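Local coordinates for 3-oxoacyl-[acyl-carrier-protein] synthase 3 (Micrococcus luteus NCTC 2665, PDB 4EWP) that probably catalyses the first condensation of fatty acid synthesis, joining an acyl primer such as acetyl-CoA to malonyl-ACP with loss of carbon dioxide, at residues A[17-22]-A[74-79]; A[144-149]-A[172-177]; A[270-275]-A[295-300]. One frame throughout, in Å; residues are numbered along the deposited sequence.

Interaction 1: A[17-22]-A[74-79]; sequences VAVGAY and LERAGL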
# COMPACT_ATOMS: atom_id res chain seq x y z
N VAL A 17 13.31 3.12 -17.56
CA VAL A 17 13.87 4.09 -18.50
C VAL A 17 14.59 5.26 -17.83
O VAL A 17 15.13 6.13 -18.52
CB VAL A 17 12.81 4.63 -19.48
CG1 VAL A 17 12.31 3.50 -20.34
CG2 VAL A 17 11.66 5.30 -18.73
N ALA A 18 14.62 5.27 -16.49
CA ALA A 18 15.32 6.32 -15.77
C ALA A 18 15.31 6.08 -14.28
O ALA A 18 14.47 5.33 -13.77
CB ALA A 18 14.72 7.68 -16.07
N VAL A 19 16.26 6.70 -13.59
CA VAL A 19 16.30 6.65 -12.14
C VAL A 19 16.57 8.04 -11.56
O VAL A 19 17.33 8.83 -12.12
CB VAL A 19 17.33 5.61 -11.62
CG1 VAL A 19 18.71 5.88 -12.20
CG2 VAL A 19 17.36 5.60 -10.09
N GLY A 20 15.91 8.34 -10.45
CA GLY A 20 16.01 9.64 -9.82
C GLY A 20 16.27 9.45 -8.34
O GLY A 20 16.00 8.40 -7.78
N ALA A 21 16.80 10.49 -7.70
CA ALA A 21 17.26 10.39 -6.33
C ALA A 21 17.00 11.68 -5.56
O ALA A 21 17.08 12.78 -6.11
CB ALA A 21 18.77 10.06 -6.30
N TYR A 22 16.69 11.54 -4.28
CA TYR A 22 16.74 12.67 -3.37
C TYR A 22 17.50 12.23 -2.12
O TYR A 22 17.14 11.24 -1.48
CB TYR A 22 15.33 13.17 -3.00
CG TYR A 22 15.36 14.45 -2.18
CD1 TYR A 22 15.62 14.42 -0.80
CD2 TYR A 22 15.13 15.68 -2.77
CE1 TYR A 22 15.66 15.60 -0.05
CE2 TYR A 22 15.16 16.85 -2.03
CZ TYR A 22 15.42 16.81 -0.68
OH TYR A 22 15.45 17.99 0.03
N LEU A 74 11.84 11.94 -14.16
CA LEU A 74 11.06 12.48 -15.27
C LEU A 74 11.96 13.19 -16.27
O LEU A 74 11.86 12.98 -17.48
CB LEU A 74 10.00 13.43 -14.75
CG LEU A 74 8.74 12.75 -14.22
CD1 LEU A 74 7.82 13.78 -13.53
CD2 LEU A 74 8.00 12.03 -15.35
N GLU A 75 12.86 14.04 -15.75
CA GLU A 75 13.79 14.78 -16.60
C GLU A 75 14.75 13.86 -17.38
O GLU A 75 14.99 14.04 -18.58
CB GLU A 75 14.57 15.79 -15.75
CG GLU A 75 15.60 16.58 -16.55
CD GLU A 75 16.52 17.43 -15.68
OE1 GLU A 75 16.73 17.05 -14.51
OE2 GLU A 75 17.02 18.46 -16.18
N ARG A 76 15.28 12.85 -16.70
CA ARG A 76 16.17 11.89 -17.35
C ARG A 76 15.48 11.01 -18.38
O ARG A 76 16.11 10.53 -19.31
CB ARG A 76 16.84 10.99 -16.32
CG ARG A 76 17.94 11.67 -15.53
CD ARG A 76 18.52 10.65 -14.58
NE ARG A 76 19.59 11.23 -13.79
CZ ARG A 76 20.56 10.50 -13.24
NH1 ARG A 76 20.58 9.19 -13.43
NH2 ARG A 76 21.51 11.10 -12.53
N ALA A 77 14.18 10.79 -18.19
CA ALA A 77 13.39 10.01 -19.14
C ALA A 77 12.89 10.87 -20.33
O ALA A 77 12.32 10.35 -21.29
CB ALA A 77 12.21 9.35 -18.42
N GLY A 78 13.13 12.17 -20.28
CA GLY A 78 12.60 13.06 -21.30
C GLY A 78 11.07 13.14 -21.25
O GLY A 78 10.42 13.39 -22.26
N LEU A 79 10.49 12.92 -20.07
CA LEU A 79 9.02 12.91 -19.92
C LEU A 79 8.53 14.06 -19.05
O LEU A 79 9.33 14.74 -18.41
CB LEU A 79 8.57 11.59 -19.29
CG LEU A 79 8.76 10.27 -20.03
CD1 LEU A 79 8.53 9.11 -19.07
CD2 LEU A 79 7.84 10.17 -21.26
O HOH W 1 17.37 8.13 -18.64
O HOH W 2 18.56 7.49 -15.53
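The guanidinium of Arg76 is the flat group of this contact, and it meets Val19 obliquely: Val19 O lies 3.5 Å from Arg76 NH1 without forming a hydrogen bond. At the edge, in the guanidinium plane, sits a water that accepts a weak bond from Arg76 NH1 and a firmer one from the backbone N of Val19, 3.1 Å from the water oxygen. The charge itself is paired by a salt bridge from Arg76 NH2 to Glu72, a residue further back in the same helix. The Arg76 side chain leaves the helix with CG anti to its carbonyl carbon (chi1 -75°) and runs extended to NE, which brings its methylenes alongside Val19; CD comes within 3.3 Å of Val19 O. Val19 CG1 and Arg76 NH1 are 4.0 Å apart, the two side chains pointing the same way.

Nearer the start of segment 17-22 the contact becomes apolar. The methyl of Ala18 fits against the end of the helix, with its CB 3.8 Å from Ala77 CB and 3.9 Å from Arg76 CB. Val17 adds its CG2 branch, 4.1 Å from Ala77 CB. No direct hydrogen bond joins the segments; a second water instead donates to both Val17 O and Arg76 O, the latter 2.8 Å away, linking the strand to the helix terminus.

Past Ala77 the chain leaves the helix in a Schellman motif: Gly78, at positive phi, and Leu79 send their amides back to Glu75 O and Leu74 O. The whole is a helix C-terminus packed on strand 13-22, outermost in its sheet within this chain, an alpha/beta layer arrangement of the thiolase-like fold.

Interaction 2: A[144-149]-A[172-177]; sequences HVLVVG and AGAVIV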
# COMPACT_ATOMS: atom_id res chain seq x y z
N HIS A 144 3.46 4.14 -18.81
CA HIS A 144 4.53 4.70 -17.99
C HIS A 144 4.15 4.71 -16.49
O HIS A 144 3.16 5.34 -16.10
CB HIS A 144 4.87 6.13 -18.43
CG HIS A 144 5.30 6.25 -19.86
ND1 HIS A 144 4.42 6.54 -20.88
CD2 HIS A 144 6.52 6.13 -20.44
CE1 HIS A 144 5.08 6.60 -22.03
NE2 HIS A 144 6.35 6.35 -21.78
N VAL A 145 4.93 4.03 -15.66
CA VAL A 145 4.62 3.91 -14.24
C VAL A 145 5.77 4.48 -13.44
O VAL A 145 6.94 4.13 -13.67
CB VAL A 145 4.37 2.42 -13.83
CG1 VAL A 145 4.04 2.28 -12.33
CG2 VAL A 145 3.27 1.83 -14.68
N LEU A 146 5.44 5.38 -12.52
CA LEU A 146 6.44 5.92 -11.62
C LEU A 146 6.47 5.09 -10.35
O LEU A 146 5.42 4.83 -9.77
CB LEU A 146 6.11 7.37 -11.28
CG LEU A 146 6.98 8.01 -10.20
CD1 LEU A 146 8.41 8.27 -10.71
CD2 LEU A 146 6.33 9.28 -9.71
N VAL A 147 7.66 4.65 -9.93
CA VAL A 147 7.81 3.93 -8.66
C VAL A 147 8.77 4.69 -7.75
O VAL A 147 9.89 5.02 -8.15
CB VAL A 147 8.34 2.49 -8.86
CG1 VAL A 147 8.48 1.78 -7.52
CG2 VAL A 147 7.43 1.71 -9.78
N VAL A 148 8.33 4.99 -6.53
CA VAL A 148 9.15 5.73 -5.60
C VAL A 148 9.31 4.95 -4.32
O VAL A 148 8.32 4.62 -3.66
CB VAL A 148 8.54 7.11 -5.27
CG1 VAL A 148 9.46 7.86 -4.33
CG2 VAL A 148 8.38 7.92 -6.53
N GLY A 149 10.54 4.62 -3.96
CA GLY A 149 10.81 4.06 -2.65
C GLY A 149 11.26 5.23 -1.81
O GLY A 149 12.20 5.93 -2.20
N ALA A 172 14.86 9.35 -0.81
CA ALA A 172 13.92 8.83 -1.80
C ALA A 172 14.67 8.40 -3.05
O ALA A 172 15.65 9.02 -3.44
CB ALA A 172 12.91 9.90 -2.15
N GLY A 173 14.19 7.34 -3.68
CA GLY A 173 14.78 6.88 -4.92
C GLY A 173 13.64 6.55 -5.85
O GLY A 173 12.68 5.89 -5.45
N ALA A 174 13.73 6.99 -7.10
CA ALA A 174 12.60 6.83 -8.01
C ALA A 174 12.98 6.20 -9.33
O ALA A 174 14.04 6.45 -9.86
CB ALA A 174 11.89 8.17 -8.24
N VAL A 175 12.07 5.42 -9.88
CA VAL A 175 12.32 4.75 -11.14
C VAL A 175 11.08 4.90 -12.03
O VAL A 175 9.95 5.01 -11.53
CB VAL A 175 12.68 3.29 -10.83
CG1 VAL A 175 11.78 2.31 -11.55
CG2 VAL A 175 14.19 3.04 -11.01
N ILE A 176 11.28 4.97 -13.34
CA ILE A 176 10.15 4.96 -14.26
C ILE A 176 10.13 3.71 -15.14
O ILE A 176 11.09 3.43 -15.86
CB ILE A 176 10.08 6.24 -15.14
CG1 ILE A 176 9.91 7.48 -14.26
CG2 ILE A 176 8.90 6.12 -16.11
CD1 ILE A 176 10.00 8.77 -15.03
N VAL A 177 9.05 2.96 -15.06
CA VAL A 177 8.95 1.74 -15.84
C VAL A 177 8.07 1.99 -17.05
O VAL A 177 6.94 2.48 -16.93
CB VAL A 177 8.34 0.61 -14.99
CG1 VAL A 177 8.22 -0.67 -15.83
CG2 VAL A 177 9.18 0.40 -13.74
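Val145 and Val177, Val147 and Val175, and Gly149 and Gly173 form the three hydrogen-bonded pairs of this antiparallel contact, each exchanging two backbone bonds. The six N-to-O distances are nearly uniform, from 2.8 Å for Val147 N to Val175 O up to 2.9 Å for Gly149 N to Gly173 O. The first of these is almost straight at 176°, the second more bent at 153°. CA-H...O contacts supplement them, among them Ala174 CA to Val147 O at 3.3 Å.

The strands run at 162° to each other and occupy adjacent positions in the mixed sheet of the N-terminal half of the thiolase-like fold, whose two faces are covered by helices. Helix 125-138 lies on the face bearing Val145, Val147, Val175 and Val177, where Ala133 meets three of these valines; helix 62-76 covers the other.

Apolar side-chain contacts are concentrated on that second face. Leu146 has CG anti to the backbone N, and its CD1 branch leans over the neighbouring strand, 3.9 Å from Ile176 CG1 and 3.7 Å from Val175 O. Further along, Val148 touches the Ala174 methyl through CG2, at 3.9 Å from Ala174 CB. Between the valines of the first face the contact is slighter, Val147 CB standing 4.4 Å from Val175 CG1.

Interaction 3: A[270-275]-A[295-300]; sequences AAFIPH and VVVARD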
# COMPACT_ATOMS: atom_id res chain seq x y z
N ALA A 270 26.28 -6.75 -14.86
CA ALA A 270 27.18 -5.61 -14.76
C ALA A 270 27.20 -5.10 -13.33
O ALA A 270 28.14 -4.44 -12.91
CB ALA A 270 26.75 -4.50 -15.70
N ALA A 271 26.16 -5.41 -12.57
CA ALA A 271 26.07 -4.91 -11.21
C ALA A 271 25.18 -5.77 -10.32
O ALA A 271 24.28 -6.46 -10.80
CB ALA A 271 25.57 -3.46 -11.20
N PHE A 272 25.46 -5.71 -9.03
CA PHE A 272 24.66 -6.38 -8.01
C PHE A 272 24.22 -5.30 -7.04
O PHE A 272 25.05 -4.66 -6.39
CB PHE A 272 25.49 -7.46 -7.30
CG PHE A 272 24.81 -8.05 -6.10
CD1 PHE A 272 23.47 -8.43 -6.16
CD2 PHE A 272 25.50 -8.22 -4.91
CE1 PHE A 272 22.83 -8.97 -5.04
CE2 PHE A 272 24.88 -8.75 -3.79
CZ PHE A 272 23.54 -9.13 -3.85
N ILE A 273 22.91 -5.09 -6.95
CA ILE A 273 22.41 -4.00 -6.12
C ILE A 273 21.46 -4.52 -5.07
O ILE A 273 20.24 -4.44 -5.23
CB ILE A 273 21.71 -2.92 -6.96
CG1 ILE A 273 22.54 -2.60 -8.21
CG2 ILE A 273 21.51 -1.67 -6.11
CD1 ILE A 273 21.83 -1.74 -9.22
N PRO A 274 22.00 -5.08 -3.98
CA PRO A 274 21.07 -5.51 -2.95
C PRO A 274 20.61 -4.30 -2.13
O PRO A 274 21.30 -3.28 -2.05
CB PRO A 274 21.91 -6.45 -2.07
CG PRO A 274 23.32 -5.91 -2.23
CD PRO A 274 23.41 -5.39 -3.65
N HIS A 275 19.42 -4.41 -1.57
CA HIS A 275 18.99 -3.50 -0.53
C HIS A 275 20.16 -3.27 0.45
O HIS A 275 20.83 -4.23 0.87
CB HIS A 275 17.82 -4.14 0.18
CG HIS A 275 17.57 -3.60 1.55
ND1 HIS A 275 17.36 -2.27 1.79
CD2 HIS A 275 17.49 -4.23 2.74
CE1 HIS A 275 17.16 -2.09 3.08
NE2 HIS A 275 17.25 -3.26 3.68
N VAL A 295 31.77 -7.61 -11.69
CA VAL A 295 30.46 -7.15 -11.21
C VAL A 295 30.60 -6.08 -10.14
O VAL A 295 31.24 -6.29 -9.11
CB VAL A 295 29.60 -8.31 -10.66
CG1 VAL A 295 28.24 -7.81 -10.23
CG2 VAL A 295 29.44 -9.40 -11.70
N VAL A 296 30.02 -4.91 -10.39
CA VAL A 296 30.09 -3.82 -9.44
C VAL A 296 29.05 -4.04 -8.34
O VAL A 296 27.86 -4.18 -8.64
CB VAL A 296 29.83 -2.47 -10.14
CG1 VAL A 296 29.92 -1.32 -9.14
CG2 VAL A 296 30.82 -2.26 -11.28
N VAL A 297 29.49 -4.08 -7.09
CA VAL A 297 28.59 -4.23 -5.95
C VAL A 297 28.24 -2.87 -5.32
O VAL A 297 29.13 -2.12 -4.91
CB VAL A 297 29.23 -5.14 -4.89
CG1 VAL A 297 28.36 -5.20 -3.65
CG2 VAL A 297 29.47 -6.53 -5.46
N ALA A 298 26.95 -2.55 -5.25
CA ALA A 298 26.49 -1.32 -4.58
C ALA A 298 26.82 -1.32 -3.08
O ALA A 298 26.45 -2.25 -2.36
CB ALA A 298 24.99 -1.13 -4.79
N ARG A 299 27.49 -0.28 -2.61
CA ARG A 299 27.77 -0.15 -1.18
C ARG A 299 27.45 1.25 -0.66
O ARG A 299 28.09 1.75 0.26
CB ARG A 299 29.23 -0.49 -0.86
CG ARG A 299 29.65 -1.89 -1.27
CD ARG A 299 31.06 -2.22 -0.81
NE ARG A 299 31.58 -3.32 -1.61
CZ ARG A 299 31.47 -4.59 -1.26
NH1 ARG A 299 30.91 -4.88 -0.11
NH2 ARG A 299 31.94 -5.55 -2.03
N ASP A 300 26.46 1.89 -1.28
CA ASP A 300 26.01 3.21 -0.86
C ASP A 300 25.81 3.34 0.66
O ASP A 300 25.94 4.44 1.22
CB ASP A 300 24.69 3.55 -1.57
CG ASP A 300 24.37 5.02 -1.54
OD1 ASP A 300 25.31 5.85 -1.48
OD2 ASP A 300 23.17 5.37 -1.59
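Phe272 and the chain from Val295 to Ala298 make the closely packed part of this parallel pairing. Phe272 N donates to Val296 O at 2.9 Å, and Phe272 O accepts from Ala298 N at 3.1 Å, a bond straight to within 9° at the hydrogen. Val295, with CG1 anti to its backbone N (chi1 -178°), places that methyl 3.7 Å from Phe272 N and 4.0 Å from Phe272 CB. On the other side of the sheet, Ile273 CG2 meets Ala298 CB at 3.8 Å. The Phe272 ring carries Pro274 CD over the centre of one face, while Val297 CG1 approaches it obliquely. The chain then leads directly into His275, a predicted active-site residue beside Cys123 and Asn306.

Looser is the bond from Val296 N to Ala270 O, 3.2 Å long with the donor 39° out of the carbonyl plane; the Val296 side chain there is partly exposed, and Ala270 turns its methyl away. Beyond Ala298, exposed Arg299 lays one guanidinium face over Val297 CG1 of its own segment and forms a salt bridge with Asp283.

Helix 279-288 connects the two strands in a beta-alpha-beta unit and covers the Phe272 side, where Phe285 meets the Phe272 ring edge-to-face; helix 311-322 packs on the opposite side, against Ala271, Ile273, Val296 and Ala298. Strand 330-337 flanks 269-274 on its other edge.

In the fold
The three interactions follow one another along the chain, each closing before the next opens. Interactions 1 and 2 have centres 9 Å apart and share one sheet: strand 13-22 is outermost within this chain, 170-180 its neighbour and 144-152 the next, with Gly20 N probably hydrogen-bonded to Ala174 O. Helix 62-76 forms part of interaction 1 and covers a face of interaction 2. Interaction 3 belongs to a second sheet of the same strand order, its centre about 20 and 19 Å from those of interactions 1 and 2. Helix 311-322 lies between, touching 17-22 and interaction 3. The two halves reflect the duplicated thiolase-like fold, with the predicted catalytic residues Cys123 and His275 meeting between them.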